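PDB 5VOL: putative esterase from Bacteroides intestinalis DSM 17393, which acts as a ferulic acid esterase of carbohydrate esterase family 1, probably releasing ferulate esterified to arabinoxylan. Local coordinates for residues A27-L32 against T56-A61; L49-W54 against T86-G91; N98-M103 against T146-R151. All coordinates share one frame; numbering follows the deposited sequence.

In the fold
Contacts 1 and 2 belong to the same sheet of this alpha/beta-hydrolase fold, and they touch: strand 24-32 pairs with strand 83-87, which in turn pairs with strand 46-50. Contact 1 is the less buried of the two, joining the antiparallel end of the sheet to the turn that starts helix 59-62 through one side-chain hydrogen bond and small apolar groups. Contact 2 lies in the core, where two parallel strand ends and the loops leaving them are tied by a threonine, a water and a histidine. Contact 3, also buried, meets contact 2 through Tyr100 and Asn98, but it leans on helix 140-151 and relies on aromatic rings, a tyrosine hydroxyl bonded to a backbone oxygen, and an amide held by an arginine.

Contact 1 (A27-L32 against T56-A61); sequences AYTVFL and TNPVWA
Asn57 and Thr29 make the hydrogen bond between the two segments. The amide nitrogen ND2 of Asn57 donates to Thr29 OG1 over 2.8 Å at an N-H...O angle of 154°, with the hydroxyl oxygen 15° out of the amide plane. The two side chains cross at about a right angle. Thr29 holds OG1 anti to its own carbonyl carbon (chi1 -57°), which sets the oxygen toward Asn57. The same buried OG1 is also hydrogen-bonded to Thr14 OG1 on strand 11-19, so it has two hydrogen-bond partners.

In the mixed sheet of this alpha/beta-hydrolase fold, strand 24-32 is the second strand from one end and runs antiparallel to both neighbours. Segment 56-61 comes down onto it as a type I turn from Thr56 to Val59 that leads into helix 59-62.

The remaining contacts are van der Waals. Ala27 CB lies against the oxygen end of the Asn57 amide, 3.6 Å from OD1. Pro58 comes in beside the bonded hydroxyl, its CA 3.6 Å from Thr29 OG1. On the first turn of the helix, Ala61 CB meets the methyl CG2 of Thr29 at 4.2 Å, and Ala61 also rests on Val12 of strand 11-19.

Contact 2 (L49-W54 against T86-G91); sequences LLHGMW and TPNAGG
His51 lays the edge of its imidazole against the backbone of Ala89 and Gly90, with CE1 3.3 Å from Gly90 N. Strands 46-50 and 83-87 are parallel neighbours in the alpha/beta-hydrolase sheet, and both strands run off into loops here. The His-Gly pair after strand 46-50 resembles the segment that probably lines the oxyanion hole in relatives of this fold.

CG of His51 takes the crowded position between its backbone N and carbonyl carbon (chi1 65°), which starts the ring off across the gap. NE2 then accepts from Ala89 N at 2.8 Å and 161°, while ND1 donates to Gly52 O at 2.7 Å. Bonded at both nitrogens, the ring is fixed in rotation and links the two loops. A water bridges the two segments again, just where the strands end, accepting from His51 N and donating to Pro87 O.

On the strand side, the Thr86 hydroxyl OG1 donates to Leu49 O over 2.6 Å, lying in the plane of that carbonyl. Leu50 contributes an apolar contact, CD2 meeting Pro87 CD at 3.8 Å. At the far end, the CA-H of Trp54 points at Gly91 O, 3.4 Å from CA. The partner loop is braced by an Asx turn: Gly90 N donates to Asn88 OD1 across 3.2 Å, from 60° above the plane of the side-chain carbonyl.

Contact 3 (N98-M103 against T146-R151); sequences NGYFDM and TNYGQR
Tyr100 offers its backbone oxygen to the hydroxyl of Tyr148: OH donates to Tyr100 O over 2.6 Å, at a C=O...O angle of 137°. The Tyr148 ring reaches out from the helix to do so, and its CZ also packs against Tyr100 CB at 4.1 Å. The phenol end of Tyr100 is engaged elsewhere, its OH hydrogen-bonded to His51 O in the loop after strand 46-50.

Next comes Phe101, whose ring carries most of the apolar contact. One edge, at CD1, is 4.0 Å from CE1 of Tyr148. OD1 of Asn147 lies over one face, 3.6 Å from Phe101 CE1; its CB is equally close to Phe101 CZ, with ring and amide planes 82° apart. Helix 140-151 follows the putative nucleophile elbow around Ser139, so segment 98-103 packs on the last turns of the helix expected to lead away from the catalytic serine in an alpha/beta hydrolase.

The amide of Asn147 is held firmly. Arg151 grips OD1 with NE and NH2 from the same face of the amide, and ND2 donates to Gln150 OE1 at 3.0 Å. Arg151 itself meets Phe101 CD1 through NH2 at 3.5 Å, the guanidinium edge directed at the ring, while its NH1 forms a salt bridge to Glu109 on helix 108-123.

Contact 1 (A27-L32 against T56-A61)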
ATOM      1  N   ALA C  27      -2.567 -36.259   1.439  1.00 26.90           N
ATOM      2  CA  ALA C  27      -3.491 -35.334   0.810  1.00 27.52           C
ATOM      3  C   ALA C  27      -2.734 -34.098   0.313  1.00 23.65           C
ATOM      4  O   ALA C  27      -1.675 -33.741   0.830  1.00 23.19           O
ATOM      5  CB  ALA C  27      -4.597 -34.928   1.776  1.00 22.82           C
ATOM      6  N   TYR C  28      -3.294 -33.449  -0.691  1.00 24.54           N
ATOM      7  CA  TYR C  28      -2.745 -32.191  -1.176  1.00 22.28           C
ATOM      8  C   TYR C  28      -3.873 -31.355  -1.747  1.00 27.37           C
ATOM      9  O   TYR C  28      -4.932 -31.879  -2.092  1.00 24.34           O
ATOM     10  CB  TYR C  28      -1.664 -32.436  -2.229  1.00 22.34           C
ATOM     11  CG  TYR C  28      -2.198 -33.056  -3.505  1.00 28.10           C
ATOM     12  CD1 TYR C  28      -2.230 -34.434  -3.671  1.00 27.34           C
ATOM     13  CD2 TYR C  28      -2.651 -32.261  -4.556  1.00 26.53           C
ATOM     14  CE1 TYR C  28      -2.716 -35.009  -4.832  1.00 27.44           C
ATOM     15  CE2 TYR C  28      -3.132 -32.826  -5.718  1.00 25.53           C
ATOM     16  CZ  TYR C  28      -3.161 -34.200  -5.852  1.00 29.88           C
ATOM     17  OH  TYR C  28      -3.642 -34.760  -7.014  1.00 33.46           O
ATOM     18  N   THR C  29      -3.641 -30.048  -1.835  1.00 24.45           N
ATOM     19  CA  THR C  29      -4.625 -29.123  -2.372  1.00 23.82           C
ATOM     20  C   THR C  29      -3.933 -28.298  -3.445  1.00 22.96           C
ATOM     21  O   THR C  29      -2.859 -27.750  -3.216  1.00 24.62           O
ATOM     22  CB  THR C  29      -5.205 -28.199  -1.273  1.00 23.92           C
ATOM     23  OG1 THR C  29      -5.785 -28.994  -0.233  1.00 24.93           O
ATOM     24  CG2 THR C  29      -6.266 -27.257  -1.839  1.00 24.92           C
ATOM     25  N   VAL C  30      -4.526 -28.227  -4.623  1.00 22.85           N
ATOM     26  CA  VAL C  30      -3.852 -27.558  -5.726  1.00 21.76           C
ATOM     27  C   VAL C  30      -4.767 -26.497  -6.323  1.00 23.94           C
ATOM     28  O   VAL C  30      -5.982 -26.701  -6.423  1.00 24.35           O
ATOM     29  CB  VAL C  30      -3.423 -28.572  -6.819  1.00 23.94           C
ATOM     30  CG1 VAL C  30      -4.614 -29.385  -7.296  1.00 24.75           C
ATOM     31  CG2 VAL C  30      -2.764 -27.861  -7.992  1.00 22.82           C
ATOM     32  N   PHE C  31      -4.183 -25.354  -6.675  1.00 21.34           N
ATOM     33  CA  PHE C  31      -4.890 -24.333  -7.443  1.00 21.67           C
ATOM     34  C   PHE C  31      -4.663 -24.548  -8.941  1.00 21.36           C
ATOM     35  O   PHE C  31      -3.529 -24.645  -9.374  1.00 21.00           O
ATOM     36  CB  PHE C  31      -4.414 -22.924  -7.047  1.00 21.05           C
ATOM     37  CG  PHE C  31      -4.829 -21.843  -8.018  1.00 21.26           C
ATOM     38  CD1 PHE C  31      -6.044 -21.181  -7.867  1.00 22.08           C
ATOM     39  CD2 PHE C  31      -4.010 -21.497  -9.088  1.00 22.53           C
ATOM     40  CE1 PHE C  31      -6.432 -20.182  -8.766  1.00 22.82           C
ATOM     41  CE2 PHE C  31      -4.388 -20.496  -9.997  1.00 23.10           C
ATOM     42  CZ  PHE C  31      -5.601 -19.844  -9.834  1.00 23.54           C
ATOM     43  N   LEU C  32      -5.740 -24.603  -9.717  1.00 21.12           N
ATOM     44  CA  LEU C  32      -5.631 -24.749 -11.162  1.00 24.13           C
ATOM     45  C   LEU C  32      -6.134 -23.486 -11.876  1.00 22.86           C
ATOM     46  O   LEU C  32      -7.265 -23.073 -11.670  1.00 23.77           O
ATOM     47  CB  LEU C  32      -6.422 -25.964 -11.639  1.00 23.79           C
ATOM     48  CG  LEU C  32      -6.094 -27.309 -10.970  1.00 25.88           C
ATOM     49  CD1 LEU C  32      -7.092 -28.336 -11.452  1.00 30.49           C
ATOM     50  CD2 LEU C  32      -4.690 -27.731 -11.289  1.00 21.97           C
ATOM     51  N   THR C  56      -2.964 -28.430   8.074  1.00 23.61           N
ATOM     52  CA  THR C  56      -2.938 -29.391   6.987  1.00 22.81           C
ATOM     53  C   THR C  56      -3.116 -28.673   5.638  1.00 26.04           C
ATOM     54  O   THR C  56      -3.246 -27.442   5.589  1.00 23.31           O
ATOM     55  CB  THR C  56      -4.021 -30.481   7.183  1.00 25.32           C
ATOM     56  OG1 THR C  56      -5.312 -29.881   7.275  1.00 25.89           O
ATOM     57  CG2 THR C  56      -3.763 -31.255   8.481  1.00 23.99           C
ATOM     58  N   ASN C  57      -3.139 -29.449   4.557  1.00 23.37           N
ATOM     59  CA  ASN C  57      -3.047 -28.916   3.191  1.00 22.70           C
ATOM     60  C   ASN C  57      -4.093 -27.878   2.761  1.00 22.07           C
ATOM     61  O   ASN C  57      -3.782 -27.035   1.929  1.00 26.36           O
ATOM     62  CB  ASN C  57      -3.069 -30.082   2.182  1.00 20.64           C
ATOM     63  CG  ASN C  57      -4.194 -31.062   2.449  1.00 24.93           C
ATOM     64  OD1 ASN C  57      -4.164 -31.802   3.441  1.00 23.26           O
ATOM     65  ND2 ASN C  57      -5.201 -31.072   1.577  1.00 21.42           N
ATOM     66  N   PRO C  58      -5.330 -27.930   3.299  1.00 24.02           N
ATOM     67  CA  PRO C  58      -6.358 -27.031   2.754  1.00 21.19           C
ATOM     68  C   PRO C  58      -6.303 -25.583   3.249  1.00 25.22           C
ATOM     69  O   PRO C  58      -7.104 -24.778   2.777  1.00 23.35           O
ATOM     70  CB  PRO C  58      -7.678 -27.662   3.226  1.00 23.68           C
ATOM     71  CG  PRO C  58      -7.302 -29.030   3.801  1.00 26.06           C
ATOM     72  CD  PRO C  58      -5.896 -28.867   4.282  1.00 25.07           C
ATOM     73  N   VAL C  59      -5.405 -25.259   4.172  1.00 21.13           N
ATOM     74  CA  VAL C  59      -5.477 -23.969   4.847  1.00 20.03           C
ATOM     75  C   VAL C  59      -5.172 -22.784   3.900  1.00 23.40           C
ATOM     76  O   VAL C  59      -5.797 -21.733   4.014  1.00 23.68           O
ATOM     77  CB  VAL C  59      -4.530 -23.921   6.066  1.00 23.01           C
ATOM     78  CG1 VAL C  59      -3.077 -23.946   5.642  1.00 24.19           C
ATOM     79  CG2 VAL C  59      -4.827 -22.697   6.919  1.00 24.69           C
ATOM     80  N   TRP C  60      -4.239 -22.955   2.966  1.00 23.07           N
ATOM     81  CA  TRP C  60      -3.889 -21.872   2.043  1.00 21.97           C
ATOM     82  C   TRP C  60      -5.077 -21.506   1.148  1.00 21.59           C
ATOM     83  O   TRP C  60      -5.289 -20.332   0.843  1.00 23.94           O
ATOM     84  CB  TRP C  60      -2.655 -22.246   1.204  1.00 19.26           C
ATOM     85  CG  TRP C  60      -1.368 -21.766   1.831  1.00 18.78           C
ATOM     86  CD1 TRP C  60      -0.377 -22.532   2.364  1.00 19.04           C
ATOM     87  CD2 TRP C  60      -0.967 -20.397   2.025  1.00 20.09           C
ATOM     88  NE1 TRP C  60       0.628 -21.730   2.860  1.00 18.44           N
ATOM     89  CE2 TRP C  60       0.284 -20.415   2.669  1.00 20.20           C
ATOM     90  CE3 TRP C  60      -1.554 -19.159   1.718  1.00 20.48           C
ATOM     91  CZ2 TRP C  60       0.969 -19.243   3.000  1.00 18.32           C
ATOM     92  CZ3 TRP C  60      -0.871 -17.993   2.045  1.00 18.37           C
ATOM     93  CH2 TRP C  60       0.376 -18.044   2.680  1.00 17.36           C
ATOM     94  N   ALA C  61      -5.877 -22.490   0.751  1.00 20.44           N
ATOM     95  CA  ALA C  61      -7.077 -22.195  -0.015  1.00 21.79           C
ATOM     96  C   ALA C  61      -8.201 -21.648   0.874  1.00 25.47           C
ATOM     97  O   ALA C  61      -8.881 -20.697   0.505  1.00 25.15           O
ATOM     98  CB  ALA C  61      -7.555 -23.435  -0.771  1.00 22.01           C
TER

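Contact 2 (L49-W54 against T86-G91)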
ATOM      1  N   LEU C  49       3.499 -24.144  -2.114  1.00 17.75           N
ATOM      2  CA  LEU C  49       3.140 -23.234  -1.034  1.00 20.20           C
ATOM      3  C   LEU C  49       2.821 -24.028   0.246  1.00 17.47           C
ATOM      4  O   LEU C  49       1.770 -24.651   0.352  1.00 17.92           O
ATOM      5  CB  LEU C  49       1.949 -22.376  -1.456  1.00 19.03           C
ATOM      6  CG  LEU C  49       1.429 -21.290  -0.505  1.00 20.31           C
ATOM      7  CD1 LEU C  49       2.516 -20.259  -0.234  1.00 18.16           C
ATOM      8  CD2 LEU C  49       0.230 -20.616  -1.146  1.00 16.54           C
ATOM      9  N   LEU C  50       3.716 -23.951   1.218  1.00 18.05           N
ATOM     10  CA  LEU C  50       3.706 -24.861   2.370  1.00 20.93           C
ATOM     11  C   LEU C  50       3.012 -24.289   3.611  1.00 23.73           C
ATOM     12  O   LEU C  50       3.142 -23.089   3.916  1.00 20.49           O
ATOM     13  CB  LEU C  50       5.151 -25.248   2.722  1.00 18.50           C
ATOM     14  CG  LEU C  50       6.045 -25.737   1.577  1.00 21.21           C
ATOM     15  CD1 LEU C  50       7.430 -26.145   2.101  1.00 18.23           C
ATOM     16  CD2 LEU C  50       5.410 -26.900   0.789  1.00 19.56           C
ATOM     17  N   HIS C  51       2.286 -25.152   4.331  1.00 20.67           N
ATOM     18  CA  HIS C  51       1.573 -24.726   5.540  1.00 21.98           C
ATOM     19  C   HIS C  51       2.450 -24.799   6.784  1.00 21.82           C
ATOM     20  O   HIS C  51       3.581 -25.282   6.730  1.00 22.16           O
ATOM     21  CB  HIS C  51       0.307 -25.560   5.762  1.00 19.77           C
ATOM     22  CG  HIS C  51       0.570 -27.008   6.037  1.00 21.98           C
ATOM     23  ND1 HIS C  51       1.140 -27.454   7.214  1.00 21.65           N
ATOM     24  CD2 HIS C  51       0.337 -28.117   5.292  1.00 19.76           C
ATOM     25  CE1 HIS C  51       1.252 -28.769   7.176  1.00 23.75           C
ATOM     26  NE2 HIS C  51       0.763 -29.199   6.026  1.00 22.57           N
ATOM     27  N   GLY C  52       1.916 -24.312   7.901  1.00 20.90           N
ATOM     28  CA  GLY C  52       2.658 -24.260   9.147  1.00 20.55           C
ATOM     29  C   GLY C  52       2.402 -25.476  10.025  1.00 22.97           C
ATOM     30  O   GLY C  52       1.607 -26.347   9.673  1.00 21.45           O
ATOM     31  N   MET C  53       3.070 -25.523  11.171  1.00 23.28           N
ATOM     32  CA  MET C  53       2.849 -26.603  12.145  1.00 26.96           C
ATOM     33  C   MET C  53       1.389 -26.624  12.612  1.00 27.15           C
ATOM     34  O   MET C  53       0.739 -25.576  12.662  1.00 26.76           O
ATOM     35  CB  MET C  53       3.791 -26.438  13.334  1.00 24.16           C
ATOM     36  CG  MET C  53       3.891 -27.677  14.240  1.00 32.63           C
ATOM     37  SD  MET C  53       5.085 -27.416  15.571  1.00 34.45           S
ATOM     38  CE  MET C  53       4.166 -26.316  16.640  1.00 34.62           C
ATOM     39  N   TRP C  54       0.884 -27.818  12.924  1.00 27.84           N
ATOM     40  CA  TRP C  54      -0.506 -28.045  13.345  1.00 27.17           C
ATOM     41  C   TRP C  54      -1.504 -28.015  12.189  1.00 30.80           C
ATOM     42  O   TRP C  54      -2.608 -28.547  12.306  1.00 31.66           O
ATOM     43  CB  TRP C  54      -0.957 -27.009  14.374  1.00 29.15           C
ATOM     44  CG  TRP C  54      -0.375 -27.092  15.745  1.00 38.07           C
ATOM     45  CD1 TRP C  54       0.699 -26.387  16.232  1.00 39.28           C
ATOM     46  CD2 TRP C  54      -0.879 -27.869  16.849  1.00 37.28           C
ATOM     47  NE1 TRP C  54       0.899 -26.697  17.563  1.00 43.03           N
ATOM     48  CE2 TRP C  54      -0.053 -27.602  17.962  1.00 39.84           C
ATOM     49  CE3 TRP C  54      -1.941 -28.770  16.996  1.00 34.71           C
ATOM     50  CZ2 TRP C  54      -0.256 -28.210  19.209  1.00 41.21           C
ATOM     51  CZ3 TRP C  54      -2.142 -29.371  18.231  1.00 38.70           C
ATOM     52  CH2 TRP C  54      -1.302 -29.088  19.321  1.00 39.37           C
ATOM     53  N   THR C  86      -0.153 -27.304  -2.230  1.00 19.25           N
ATOM     54  CA  THR C  86       0.165 -27.443  -0.819  1.00 20.39           C
ATOM     55  C   THR C  86      -0.010 -28.916  -0.433  1.00 20.87           C
ATOM     56  O   THR C  86      -1.132 -29.424  -0.464  1.00 19.65           O
ATOM     57  CB  THR C  86      -0.754 -26.569   0.053  1.00 21.36           C
ATOM     58  OG1 THR C  86      -0.643 -25.190  -0.346  1.00 22.12           O
ATOM     59  CG2 THR C  86      -0.397 -26.725   1.551  1.00 19.19           C
ATOM     60  N   PRO C  87       1.095 -29.613  -0.123  1.00 20.33           N
ATOM     61  CA  PRO C  87       0.965 -31.008   0.333  1.00 21.55           C
ATOM     62  C   PRO C  87       0.643 -31.067   1.829  1.00 22.37           C
ATOM     63  O   PRO C  87       0.971 -30.114   2.542  1.00 21.99           O
ATOM     64  CB  PRO C  87       2.342 -31.598   0.041  1.00 19.46           C
ATOM     65  CG  PRO C  87       3.303 -30.421   0.219  1.00 20.37           C
ATOM     66  CD  PRO C  87       2.499 -29.168  -0.171  1.00 18.46           C
ATOM     67  N   ASN C  88       0.033 -32.151   2.316  1.00 22.11           N
ATOM     68  CA  ASN C  88      -0.157 -32.267   3.761  1.00 22.18           C
ATOM     69  C   ASN C  88       1.151 -32.658   4.420  1.00 25.15           C
ATOM     70  O   ASN C  88       1.722 -33.709   4.112  1.00 26.24           O
ATOM     71  CB  ASN C  88      -1.241 -33.289   4.122  1.00 22.36           C
ATOM     72  CG  ASN C  88      -1.569 -33.289   5.623  1.00 27.30           C
ATOM     73  OD1 ASN C  88      -1.391 -32.281   6.304  1.00 25.88           O
ATOM     74  ND2 ASN C  88      -2.045 -34.422   6.137  1.00 27.00           N
ATOM     75  N   ALA C  89       1.618 -31.815   5.329  1.00 22.50           N
ATOM     76  CA  ALA C  89       2.832 -32.088   6.086  1.00 21.01           C
ATOM     77  C   ALA C  89       2.579 -31.880   7.566  1.00 22.61           C
ATOM     78  O   ALA C  89       3.508 -31.610   8.328  1.00 23.11           O
ATOM     79  CB  ALA C  89       3.970 -31.189   5.613  1.00 19.38           C
ATOM     80  N   GLY C  90       1.319 -31.970   7.977  1.00 22.88           N
ATOM     81  CA  GLY C  90       0.986 -31.637   9.353  1.00 22.90           C
ATOM     82  C   GLY C  90      -0.199 -32.350   9.966  1.00 23.33           C
ATOM     83  O   GLY C  90      -0.465 -33.513   9.667  1.00 25.44           O
ATOM     84  N   GLY C  91      -0.905 -31.631  10.838  1.00 25.41           N
ATOM     85  CA  GLY C  91      -1.958 -32.184  11.667  1.00 25.69           C
ATOM     86  C   GLY C  91      -1.613 -32.013  13.140  1.00 28.45           C
ATOM     87  O   GLY C  91      -0.597 -31.399  13.472  1.00 26.63           O
TER
HETATM   88  O   HOH W   1       2.630 -27.841   3.117  1.00 18.64           O

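Contact 3 (N98-M103 against T146-R151)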
ATOM      1  N   ASN C  98       4.614 -33.840  11.767  1.00 25.23           N
ATOM      2  CA  ASN C  98       4.781 -32.481  11.242  1.00 23.57           C
ATOM      3  C   ASN C  98       6.201 -32.281  10.724  1.00 26.02           C
ATOM      4  O   ASN C  98       7.159 -32.685  11.375  1.00 22.58           O
ATOM      5  CB  ASN C  98       4.481 -31.446  12.329  1.00 23.85           C
ATOM      6  CG  ASN C  98       3.001 -31.184  12.495  1.00 27.96           C
ATOM      7  OD1 ASN C  98       2.513 -30.099  12.163  1.00 24.09           O
ATOM      8  ND2 ASN C  98       2.276 -32.168  13.022  1.00 23.57           N
ATOM      9  N   GLY C  99       6.358 -31.666   9.556  1.00 24.38           N
ATOM     10  CA  GLY C  99       7.702 -31.334   9.114  1.00 22.27           C
ATOM     11  C   GLY C  99       8.014 -31.675   7.675  1.00 23.31           C
ATOM     12  O   GLY C  99       7.291 -32.449   7.053  1.00 23.61           O
ATOM     13  N   TYR C 100       9.110 -31.113   7.161  1.00 22.88           N
ATOM     14  CA  TYR C 100       9.419 -31.154   5.727  1.00 21.26           C
ATOM     15  C   TYR C 100      10.717 -31.886   5.404  1.00 22.17           C
ATOM     16  O   TYR C 100      10.968 -32.209   4.249  1.00 22.63           O
ATOM     17  CB  TYR C 100       9.469 -29.707   5.152  1.00 19.25           C
ATOM     18  CG  TYR C 100       8.096 -29.078   5.178  1.00 19.85           C
ATOM     19  CD1 TYR C 100       7.136 -29.463   4.260  1.00 19.22           C
ATOM     20  CD2 TYR C 100       7.739 -28.164   6.166  1.00 17.87           C
ATOM     21  CE1 TYR C 100       5.858 -28.944   4.301  1.00 17.01           C
ATOM     22  CE2 TYR C 100       6.462 -27.631   6.213  1.00 16.87           C
ATOM     23  CZ  TYR C 100       5.527 -28.028   5.267  1.00 19.10           C
ATOM     24  OH  TYR C 100       4.242 -27.535   5.278  1.00 20.04           O
ATOM     25  N   PHE C 101      11.542 -32.156   6.413  1.00 25.37           N
ATOM     26  CA  PHE C 101      12.832 -32.789   6.145  1.00 22.29           C
ATOM     27  C   PHE C 101      12.764 -34.286   6.476  1.00 26.19           C
ATOM     28  O   PHE C 101      11.835 -34.735   7.146  1.00 23.52           O
ATOM     29  CB  PHE C 101      13.938 -32.113   6.954  1.00 23.06           C
ATOM     30  CG  PHE C 101      13.873 -30.594   6.928  1.00 25.16           C
ATOM     31  CD1 PHE C 101      13.750 -29.915   5.731  1.00 25.48           C
ATOM     32  CD2 PHE C 101      13.932 -29.863   8.105  1.00 25.64           C
ATOM     33  CE1 PHE C 101      13.687 -28.518   5.695  1.00 25.57           C
ATOM     34  CE2 PHE C 101      13.874 -28.464   8.086  1.00 28.30           C
ATOM     35  CZ  PHE C 101      13.755 -27.791   6.874  1.00 23.52           C
ATOM     36  N   ASP C 102      13.744 -35.047   6.005  1.00 26.72           N
ATOM     37  CA  ASP C 102      13.817 -36.473   6.324  1.00 27.75           C
ATOM     38  C   ASP C 102      14.103 -36.689   7.799  1.00 26.83           C
ATOM     39  O   ASP C 102      15.118 -36.225   8.333  1.00 28.72           O
ATOM     40  CB  ASP C 102      14.874 -37.154   5.459  1.00 26.68           C
ATOM     41  CG  ASP C 102      14.320 -37.609   4.143  1.00 27.66           C
ATOM     42  OD1 ASP C 102      13.132 -37.316   3.867  1.00 26.80           O
ATOM     43  OD2 ASP C 102      15.051 -38.276   3.379  1.00 34.56           O
ATOM     44  N   MET C 103      13.175 -37.376   8.453  1.00 24.49           N
ATOM     45  CA  MET C 103      13.294 -37.716   9.862  1.00 26.03           C
ATOM     46  C   MET C 103      13.223 -39.242  10.048  1.00 26.85           C
ATOM     47  O   MET C 103      12.724 -39.955   9.178  1.00 26.18           O
ATOM     48  CB  MET C 103      12.196 -37.017  10.666  1.00 21.44           C
ATOM     49  CG  MET C 103      12.256 -35.473  10.573  1.00 24.47           C
ATOM     50  SD  MET C 103      10.808 -34.643  11.249  1.00 26.76           S
ATOM     51  CE  MET C 103       9.556 -35.197  10.098  1.00 24.94           C
ATOM     52  N   THR C 146      12.739 -22.412   2.795  1.00 21.95           N
ATOM     53  CA  THR C 146      14.067 -21.834   2.791  1.00 21.11           C
ATOM     54  C   THR C 146      15.156 -22.910   2.702  1.00 24.55           C
ATOM     55  O   THR C 146      16.065 -22.803   1.884  1.00 24.37           O
ATOM     56  CB  THR C 146      14.274 -20.967   4.046  1.00 22.18           C
ATOM     57  OG1 THR C 146      13.361 -19.858   4.020  1.00 22.56           O
ATOM     58  CG2 THR C 146      15.683 -20.425   4.107  1.00 22.10           C
ATOM     59  N   ASN C 147      15.062 -23.955   3.526  1.00 23.58           N
ATOM     60  CA  ASN C 147      16.106 -24.981   3.531  1.00 22.45           C
ATOM     61  C   ASN C 147      16.054 -25.838   2.262  1.00 19.66           C
ATOM     62  O   ASN C 147      17.088 -26.276   1.776  1.00 22.99           O
ATOM     63  CB  ASN C 147      16.012 -25.863   4.795  1.00 21.27           C
ATOM     64  CG  ASN C 147      17.280 -26.690   5.033  1.00 26.87           C
ATOM     65  OD1 ASN C 147      17.203 -27.898   5.230  1.00 26.90           O
ATOM     66  ND2 ASN C 147      18.449 -26.042   4.997  1.00 25.82           N
ATOM     67  N   TYR C 148      14.866 -26.047   1.703  1.00 21.20           N
ATOM     68  CA  TYR C 148      14.757 -26.702   0.402  1.00 18.65           C
ATOM     69  C   TYR C 148      15.496 -25.890  -0.660  1.00 26.97           C
ATOM     70  O   TYR C 148      16.201 -26.439  -1.525  1.00 23.42           O
ATOM     71  CB  TYR C 148      13.299 -26.867  -0.031  1.00 21.15           C
ATOM     72  CG  TYR C 148      12.547 -28.073   0.504  1.00 24.24           C
ATOM     73  CD1 TYR C 148      13.045 -28.849   1.543  1.00 22.25           C
ATOM     74  CD2 TYR C 148      11.320 -28.431  -0.051  1.00 23.16           C
ATOM     75  CE1 TYR C 148      12.318 -29.972   2.022  1.00 23.34           C
ATOM     76  CE2 TYR C 148      10.598 -29.526   0.411  1.00 24.61           C
ATOM     77  CZ  TYR C 148      11.097 -30.297   1.438  1.00 23.61           C
ATOM     78  OH  TYR C 148      10.338 -31.370   1.873  1.00 21.39           O
ATOM     79  N   GLY C 149      15.308 -24.574  -0.609  1.00 24.51           N
ATOM     80  CA  GLY C 149      15.951 -23.697  -1.573  1.00 23.59           C
ATOM     81  C   GLY C 149      17.453 -23.699  -1.365  1.00 23.46           C
ATOM     82  O   GLY C 149      18.224 -23.598  -2.316  1.00 26.73           O
ATOM     83  N   GLN C 150      17.867 -23.834  -0.111  1.00 23.84           N
ATOM     84  CA  GLN C 150      19.276 -23.848   0.235  1.00 23.29           C
ATOM     85  C   GLN C 150      19.963 -25.138  -0.249  1.00 29.47           C
ATOM     86  O   GLN C 150      21.062 -25.096  -0.814  1.00 28.26           O
ATOM     87  CB  GLN C 150      19.437 -23.688   1.748  1.00 27.65           C
ATOM     88  CG  GLN C 150      19.157 -22.275   2.280  1.00 24.99           C
ATOM     89  CD  GLN C 150      19.296 -22.192   3.793  1.00 26.70           C
ATOM     90  OE1 GLN C 150      18.979 -23.150   4.500  1.00 25.27           O
ATOM     91  NE2 GLN C 150      19.782 -21.052   4.296  1.00 23.93           N
ATOM     92  N   ARG C 151      19.317 -26.281  -0.041  1.00 24.25           N
ATOM     93  CA  ARG C 151      19.952 -27.558  -0.367  1.00 26.72           C
ATOM     94  C   ARG C 151      19.546 -28.067  -1.757  1.00 30.18           C
ATOM     95  O   ARG C 151      20.154 -28.997  -2.281  1.00 30.47           O
ATOM     96  CB  ARG C 151      19.637 -28.609   0.722  1.00 25.89           C
ATOM     97  CG  ARG C 151      20.458 -28.422   2.006  1.00 28.43           C
ATOM     98  CD  ARG C 151      20.220 -29.501   3.088  1.00 24.44           C
ATOM     99  NE  ARG C 151      18.862 -29.453   3.616  1.00 26.38           N
ATOM    100  CZ  ARG C 151      17.879 -30.243   3.196  1.00 27.84           C
ATOM    101  NH1 ARG C 151      18.121 -31.157   2.268  1.00 25.13           N
ATOM    102  NH2 ARG C 151      16.660 -30.131   3.718  1.00 28.66           N
TER